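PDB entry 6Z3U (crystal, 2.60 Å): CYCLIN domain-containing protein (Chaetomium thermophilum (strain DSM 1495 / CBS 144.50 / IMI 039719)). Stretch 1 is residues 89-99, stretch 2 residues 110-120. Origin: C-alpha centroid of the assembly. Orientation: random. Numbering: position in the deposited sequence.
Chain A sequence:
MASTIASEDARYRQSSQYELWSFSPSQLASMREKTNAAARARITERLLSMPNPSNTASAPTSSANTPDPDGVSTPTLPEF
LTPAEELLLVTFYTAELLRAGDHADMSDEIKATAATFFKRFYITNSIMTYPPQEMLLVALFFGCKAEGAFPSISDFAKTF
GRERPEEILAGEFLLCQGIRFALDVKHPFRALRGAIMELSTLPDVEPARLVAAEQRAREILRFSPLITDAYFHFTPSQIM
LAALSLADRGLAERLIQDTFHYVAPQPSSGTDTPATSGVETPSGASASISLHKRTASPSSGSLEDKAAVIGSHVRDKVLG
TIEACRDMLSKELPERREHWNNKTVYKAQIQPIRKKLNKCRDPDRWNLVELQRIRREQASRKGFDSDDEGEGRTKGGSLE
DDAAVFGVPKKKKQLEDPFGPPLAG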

ATOM      1  N   LEU A  89      22.816 -14.677 -11.770  1.00 52.79           N
ATOM      2  CA  LEU A  89      23.290 -13.524 -11.011  1.00 49.92           C
ATOM      3  C   LEU A  89      22.153 -12.875 -10.232  1.00 51.85           C
ATOM      4  O   LEU A  89      22.361 -12.379  -9.120  1.00 55.89           O
ATOM      5  CB  LEU A  89      23.947 -12.509 -11.944  1.00 58.02           C
ATOM      6  CG  LEU A  89      25.306 -12.888 -12.537  1.00 60.02           C
ATOM      7  CD1 LEU A  89      25.869 -11.732 -13.354  1.00 60.17           C
ATOM      8  CD2 LEU A  89      26.288 -13.295 -11.449  1.00 54.38           C
ATOM      9  N   VAL A  90      20.945 -12.866 -10.799  1.00 53.98           N
ATOM     10  CA  VAL A  90      19.799 -12.329 -10.071  1.00 48.19           C
ATOM     11  C   VAL A  90      19.572 -13.122  -8.792  1.00 58.12           C
ATOM     12  O   VAL A  90      19.311 -12.551  -7.726  1.00 60.60           O
ATOM     13  CB  VAL A  90      18.546 -12.329 -10.965  1.00 44.07           C
ATOM     14  CG1 VAL A  90      17.309 -11.976 -10.148  1.00 42.56           C
ATOM     15  CG2 VAL A  90      18.721 -11.360 -12.114  1.00 55.57           C
ATOM     16  N   THR A  91      19.676 -14.450  -8.874  1.00 51.90           N
ATOM     17  CA  THR A  91      19.497 -15.277  -7.688  1.00 46.75           C
ATOM     18  C   THR A  91      20.607 -15.027  -6.676  1.00 46.72           C
ATOM     19  O   THR A  91      20.351 -14.962  -5.468  1.00 47.39           O
ATOM     20  CB  THR A  91      19.454 -16.753  -8.085  1.00 48.99           C
ATOM     21  OG1 THR A  91      18.487 -16.937  -9.128  1.00 51.04           O
ATOM     22  CG2 THR A  91      19.077 -17.624  -6.899  1.00 52.28           C
ATOM     23  N   PHE A  92      21.845 -14.884  -7.149  1.00 47.58           N
ATOM     24  CA  PHE A  92      22.960 -14.632  -6.244  1.00 55.72           C
ATOM     25  C   PHE A  92      22.784 -13.302  -5.519  1.00 49.06           C
ATOM     26  O   PHE A  92      22.976 -13.214  -4.301  1.00 54.60           O
ATOM     27  CB  PHE A  92      24.278 -14.660  -7.023  1.00 49.27           C
ATOM     28  CG  PHE A  92      25.457 -14.147  -6.245  1.00 49.97           C
ATOM     29  CD1 PHE A  92      26.078 -14.939  -5.294  1.00 58.44           C
ATOM     30  CD2 PHE A  92      25.955 -12.874  -6.477  1.00 60.08           C
ATOM     31  CE1 PHE A  92      27.165 -14.469  -4.579  1.00 61.58           C
ATOM     32  CE2 PHE A  92      27.042 -12.400  -5.765  1.00 59.29           C
ATOM     33  CZ  PHE A  92      27.648 -13.198  -4.816  1.00 60.35           C
ATOM     34  N   TYR A  93      22.410 -12.255  -6.255  1.00 54.73           N
ATOM     35  CA  TYR A  93      22.268 -10.935  -5.655  1.00 51.99           C
ATOM     36  C   TYR A  93      20.974 -10.784  -4.869  1.00 53.31           C
ATOM     37  O   TYR A  93      20.896  -9.913  -3.995  1.00 56.18           O
ATOM     38  CB  TYR A  93      22.356  -9.857  -6.740  1.00 47.24           C
ATOM     39  CG  TYR A  93      23.773  -9.622  -7.219  1.00 44.44           C
ATOM     40  CD1 TYR A  93      24.723  -9.055  -6.380  1.00 53.30           C
ATOM     41  CD2 TYR A  93      24.164  -9.974  -8.506  1.00 47.81           C
ATOM     42  CE1 TYR A  93      26.022  -8.845  -6.807  1.00 55.97           C
ATOM     43  CE2 TYR A  93      25.463  -9.765  -8.943  1.00 45.23           C
ATOM     44  CZ  TYR A  93      26.386  -9.199  -8.087  1.00 45.19           C
ATOM     45  OH  TYR A  93      27.680  -8.983  -8.506  1.00 46.59           O
ATOM     46  N   THR A  94      19.958 -11.602  -5.153  1.00 52.30           N
ATOM     47  CA  THR A  94      18.778 -11.623  -4.293  1.00 49.58           C
ATOM     48  C   THR A  94      19.122 -12.180  -2.916  1.00 54.91           C
ATOM     49  O   THR A  94      18.582 -11.723  -1.901  1.00 46.87           O
ATOM     50  CB  THR A  94      17.662 -12.446  -4.939  1.00 50.18           C
ATOM     51  OG1 THR A  94      17.392 -11.946  -6.254  1.00 53.53           O
ATOM     52  CG2 THR A  94      16.389 -12.371  -4.107  1.00 50.83           C
ATOM     53  N   ALA A  95      20.009 -13.176  -2.863  1.00 58.75           N
ATOM     54  CA  ALA A  95      20.457 -13.695  -1.575  1.00 49.73           C
ATOM     55  C   ALA A  95      21.329 -12.678  -0.853  1.00 43.04           C
ATOM     56  O   ALA A  95      21.236 -12.529   0.370  1.00 42.79           O
ATOM     57  CB  ALA A  95      21.211 -15.009  -1.773  1.00 57.88           C
ATOM     58  N   GLU A  96      22.189 -11.973  -1.593  1.00 45.59           N
ATOM     59  CA  GLU A  96      23.001 -10.926  -0.982  1.00 49.23           C
ATOM     60  C   GLU A  96      22.123  -9.788  -0.479  1.00 46.47           C
ATOM     61  O   GLU A  96      22.394  -9.203   0.576  1.00 46.23           O
ATOM     62  CB  GLU A  96      24.033 -10.410  -1.985  1.00 54.12           C
ATOM     63  CG  GLU A  96      25.041  -9.430  -1.396  1.00 53.67           C
ATOM     64  CD  GLU A  96      26.169  -9.103  -2.357  1.00 51.99           C
ATOM     65  OE1 GLU A  96      25.937  -8.332  -3.312  1.00 56.75           O
ATOM     66  OE2 GLU A  96      27.288  -9.622  -2.162  1.00 54.57           O
ATOM     67  N   LEU A  97      21.068  -9.460  -1.227  1.00 49.42           N
ATOM     68  CA  LEU A  97      20.123  -8.443  -0.780  1.00 43.04           C
ATOM     69  C   LEU A  97      19.508  -8.830   0.558  1.00 55.02           C
ATOM     70  O   LEU A  97      19.443  -8.013   1.485  1.00 58.10           O
ATOM     71  CB  LEU A  97      19.042  -8.247  -1.845  1.00 39.39           C
ATOM     72  CG  LEU A  97      17.968  -7.191  -1.590  1.00 34.43           C
ATOM     73  CD1 LEU A  97      17.497  -6.593  -2.905  1.00 33.79           C
ATOM     74  CD2 LEU A  97      16.788  -7.780  -0.834  1.00 39.33           C
ATOM     75  N   LEU A  98      19.054 -10.081   0.680  1.00 60.26           N
ATOM     76  CA  LEU A  98      18.471 -10.542   1.936  1.00 48.18           C
ATOM     77  C   LEU A  98      19.494 -10.493   3.064  1.00 39.35           C
ATOM     78  O   LEU A  98      19.197 -10.023   4.169  1.00 41.31           O
ATOM     79  CB  LEU A  98      17.922 -11.959   1.768  1.00 47.35           C
ATOM     80  CG  LEU A  98      16.726 -12.131   0.830  1.00 41.47           C
ATOM     81  CD1 LEU A  98      16.355 -13.599   0.700  1.00 48.02           C
ATOM     82  CD2 LEU A  98      15.540 -11.328   1.325  1.00 44.19           C
ATOM     83  N   ARG A  99      20.712 -10.976   2.804  1.00 51.86           N
ATOM     84  CA  ARG A  99      21.762 -10.889   3.813  1.00 56.04           C
ATOM     85  C   ARG A  99      21.960  -9.446   4.259  1.00 58.28           C
ATOM     86  O   ARG A  99      22.071  -9.166   5.459  1.00 63.18           O
ATOM     87  CB  ARG A  99      23.072 -11.469   3.273  1.00 57.68           C
ATOM     88  CG  ARG A  99      23.075 -12.986   3.112  1.00 61.26           C
ATOM     89  CD  ARG A  99      24.497 -13.540   2.945  1.00 48.65           C
ATOM     90  NE  ARG A  99      25.184 -12.986   1.778  1.00 58.52           N
ATOM     91  CZ  ARG A  99      25.141 -13.508   0.552  1.00 59.15           C
ATOM     92  NH1 ARG A  99      24.439 -14.607   0.312  1.00 58.63           N
ATOM     93  NH2 ARG A  99      25.801 -12.924  -0.442  1.00 47.50           N
ATOM     94  N   ILE A 110       9.749  -5.717   4.817  1.00 32.37           N
ATOM     95  CA  ILE A 110      10.613  -4.878   3.992  1.00 30.65           C
ATOM     96  C   ILE A 110      11.526  -5.747   3.136  1.00 36.91           C
ATOM     97  O   ILE A 110      11.627  -5.559   1.918  1.00 37.74           O
ATOM     98  CB  ILE A 110      11.419  -3.906   4.873  1.00 33.25           C
ATOM     99  CG1 ILE A 110      10.510  -2.789   5.394  1.00 35.98           C
ATOM    100  CG2 ILE A 110      12.589  -3.323   4.091  1.00 39.99           C
ATOM    101  CD1 ILE A 110      11.182  -1.835   6.366  1.00 37.91           C
ATOM    102  N   LYS A 111      12.205  -6.711   3.761  1.00 37.30           N
ATOM    103  CA  LYS A 111      13.079  -7.611   3.017  1.00 32.81           C
ATOM    104  C   LYS A 111      12.344  -8.238   1.840  1.00 33.26           C
ATOM    105  O   LYS A 111      12.818  -8.203   0.700  1.00 36.31           O
ATOM    106  CB  LYS A 111      13.613  -8.705   3.941  1.00 37.76           C
ATOM    107  CG  LYS A 111      14.438  -8.208   5.109  1.00 46.56           C
ATOM    108  CD  LYS A 111      14.805  -9.359   6.034  1.00 43.64           C
ATOM    109  CE  LYS A 111      15.586  -8.876   7.241  1.00 52.72           C
ATOM    110  NZ  LYS A 111      15.294  -9.688   8.452  1.00 58.25           N
ATOM    111  N   ALA A 112      11.170  -8.816   2.104  1.00 33.74           N
ATOM    112  CA  ALA A 112      10.439  -9.513   1.054  1.00 35.31           C
ATOM    113  C   ALA A 112      10.023  -8.560  -0.059  1.00 40.29           C
ATOM    114  O   ALA A 112      10.047  -8.926  -1.240  1.00 39.29           O
ATOM    115  CB  ALA A 112       9.218 -10.213   1.650  1.00 39.89           C
ATOM    116  N   THR A 113       9.637  -7.331   0.296  1.00 43.55           N
ATOM    117  CA  THR A 113       9.253  -6.357  -0.720  1.00 31.67           C
ATOM    118  C   THR A 113      10.459  -5.902  -1.532  1.00 34.84           C
ATOM    119  O   THR A 113      10.383  -5.798  -2.762  1.00 34.03           O
ATOM    120  CB  THR A 113       8.572  -5.159  -0.066  1.00 32.26           C
ATOM    121  OG1 THR A 113       7.308  -5.563   0.474  1.00 43.17           O
ATOM    122  CG2 THR A 113       8.354  -4.047  -1.083  1.00 42.13           C
ATOM    123  N   ALA A 114      11.576  -5.614  -0.861  1.00 35.47           N
ATOM    124  CA  ALA A 114      12.786  -5.214  -1.572  1.00 30.44           C
ATOM    125  C   ALA A 114      13.250  -6.313  -2.517  1.00 32.59           C
ATOM    126  O   ALA A 114      13.602  -6.048  -3.672  1.00 34.31           O
ATOM    127  CB  ALA A 114      13.887  -4.862  -0.572  1.00 30.25           C
ATOM    128  N   ALA A 115      13.267  -7.558  -2.039  1.00 38.11           N
ATOM    129  CA  ALA A 115      13.674  -8.668  -2.894  1.00 34.49           C
ATOM    130  C   ALA A 115      12.747  -8.808  -4.094  1.00 36.19           C
ATOM    131  O   ALA A 115      13.208  -9.021  -5.222  1.00 38.77           O
ATOM    132  CB  ALA A 115      13.702  -9.965  -2.086  1.00 36.67           C
ATOM    133  N   THR A 116      11.435  -8.682  -3.874  1.00 38.15           N
ATOM    134  CA  THR A 116      10.483  -8.816  -4.972  1.00 34.82           C
ATOM    135  C   THR A 116      10.661  -7.703  -5.998  1.00 40.73           C
ATOM    136  O   THR A 116      10.622  -7.955  -7.209  1.00 45.02           O
ATOM    137  CB  THR A 116       9.053  -8.824  -4.430  1.00 35.41           C
ATOM    138  OG1 THR A 116       8.891  -9.921  -3.522  1.00 35.65           O
ATOM    139  CG2 THR A 116       8.051  -8.962  -5.568  1.00 40.32           C
ATOM    140  N   PHE A 117      10.851  -6.463  -5.537  1.00 38.73           N
ATOM    141  CA  PHE A 117      11.166  -5.379  -6.461  1.00 39.69           C
ATOM    142  C   PHE A 117      12.413  -5.701  -7.278  1.00 39.12           C
ATOM    143  O   PHE A 117      12.478  -5.404  -8.476  1.00 42.05           O
ATOM    144  CB  PHE A 117      11.367  -4.065  -5.702  1.00 34.70           C
ATOM    145  CG  PHE A 117      10.099  -3.462  -5.157  1.00 29.62           C
ATOM    146  CD1 PHE A 117       8.854  -3.964  -5.503  1.00 41.47           C
ATOM    147  CD2 PHE A 117      10.160  -2.374  -4.301  1.00 32.10           C
ATOM    148  CE1 PHE A 117       7.698  -3.399  -5.000  1.00 36.84           C
ATOM    149  CE2 PHE A 117       9.007  -1.803  -3.795  1.00 39.46           C
ATOM    150  CZ  PHE A 117       7.774  -2.317  -4.144  1.00 38.92           C
ATOM    151  N   PHE A 118      13.420  -6.301  -6.640  1.00 41.52           N
ATOM    152  CA  PHE A 118      14.642  -6.655  -7.355  1.00 37.46           C
ATOM    153  C   PHE A 118      14.354  -7.687  -8.440  1.00 40.88           C
ATOM    154  O   PHE A 118      14.785  -7.533  -9.588  1.00 43.09           O
ATOM    155  CB  PHE A 118      15.689  -7.166  -6.365  1.00 34.64           C
ATOM    156  CG  PHE A 118      17.034  -7.427  -6.983  1.00 44.46           C
ATOM    157  CD1 PHE A 118      17.950  -6.399  -7.140  1.00 35.24           C
ATOM    158  CD2 PHE A 118      17.394  -8.704  -7.382  1.00 48.62           C
ATOM    159  CE1 PHE A 118      19.186  -6.636  -7.704  1.00 38.80           C
ATOM    160  CE2 PHE A 118      18.631  -8.948  -7.942  1.00 38.56           C
ATOM    161  CZ  PHE A 118      19.529  -7.913  -8.102  1.00 44.91           C
ATOM    162  N   LYS A 119      13.610  -8.743  -8.097  1.00 43.44           N
ATOM    163  CA  LYS A 119      13.287  -9.766  -9.086  1.00 44.78           C
ATOM    164  C   LYS A 119      12.410  -9.202 -10.195  1.00 42.52           C
ATOM    165  O   LYS A 119      12.585  -9.540 -11.371  1.00 44.40           O
ATOM    166  CB  LYS A 119      12.583 -10.949  -8.419  1.00 45.36           C
ATOM    167  CG  LYS A 119      13.438 -11.728  -7.438  1.00 40.22           C
ATOM    168  CD  LYS A 119      12.656 -12.887  -6.830  1.00 40.65           C
ATOM    169  CE  LYS A 119      12.912 -14.196  -7.566  1.00 48.24           C
ATOM    170  NZ  LYS A 119      14.360 -14.542  -7.668  1.00 63.10           N
ATOM    171  N   ARG A 120      11.460  -8.339  -9.837  1.00 40.11           N
ATOM    172  CA  ARG A 120      10.589  -7.748 -10.845  1.00 45.77           C
ATOM    173  C   ARG A 120      11.346  -6.780 -11.742  1.00 49.63           C
ATOM    174  O   ARG A 120      11.043  -6.676 -12.936  1.00 52.90           O
ATOM    175  CB  ARG A 120       9.422  -7.035 -10.164  1.00 43.19           C
ATOM    176  CG  ARG A 120       8.425  -7.965  -9.495  1.00 36.32           C
ATOM    177  CD  ARG A 120       7.304  -7.167  -8.865  1.00 41.98           C
ATOM    178  NE  ARG A 120       6.328  -8.010  -8.189  1.00 45.90           N
ATOM    179  CZ  ARG A 120       5.224  -7.551  -7.611  1.00 47.10           C
ATOM    180  NH1 ARG A 120       4.958  -6.251  -7.624  1.00 38.80           N
ATOM    181  NH2 ARG A 120       4.387  -8.391  -7.021  1.00 56.24           N
TER

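How do the two helices lie against each other? They run nearly antiparallel, at 157° between their N-to-C directions, and their axes come within 9.8 Å. Val90 pairs with Lys119, Thr94 with Ala115 and Leu98 with Lys111, a spacing of one helical turn per step. The backbones are close at Thr94 and Ala115, with CA atoms 6.1 Å apart, and at Leu98 and Lys111, with CA atoms 6.2 Å apart, and wider at Val90 and Lys119, with CA atoms 7.1 Å apart; a methyl side chain on Ala115 takes up little of the gap.

What fills the space between them? The stretches bury 480 Å² against each other, Phe118 being covered most. It is the chief knob: its CA-to-CB bond points toward the first helix, and its t rotamer sets the ring among Val90, Tyr93, Thr94 and Leu97. Its CZ lies 3.7 Å from Tyr93 CB, and its CE2 4.0 Å from Val90 CG1. Tyr93 offers its CB here while the end of its side chain leads away. In return, Leu97 reaches across, with CD1 3.9 Å from Phe118 CB and CD2 4.1 Å from Ala114 CB. Leu98 CD2 adds a contact of 4.1 Å to Ala115 CB. The small alanines leave room for these leucine branches, so that Leu97 CD2 comes 3.7 Å from Ala115 N.

Where do the polar groups go? No hydrogen bond crosses the contact; packing joins the helices. Thr94 OG1 instead donates to Val90 O in its own helix, a very short bond of 2.5 Å, which lets a hydroxyl sit in apolar surroundings, 3.4 Å from Phe118 CD2. Val90 O also meets the edge of the Phe118 ring, 3.7 Å from CE2.

How do lysines fit such a contact? They lend their aliphatic parts: Lys111 CB lies 4.2 Å from Leu98 CD2, and Lys119 CG 4.1 Å from Thr94 OG1. Both NZ atoms are hydrogen-bonded elsewhere in the structure.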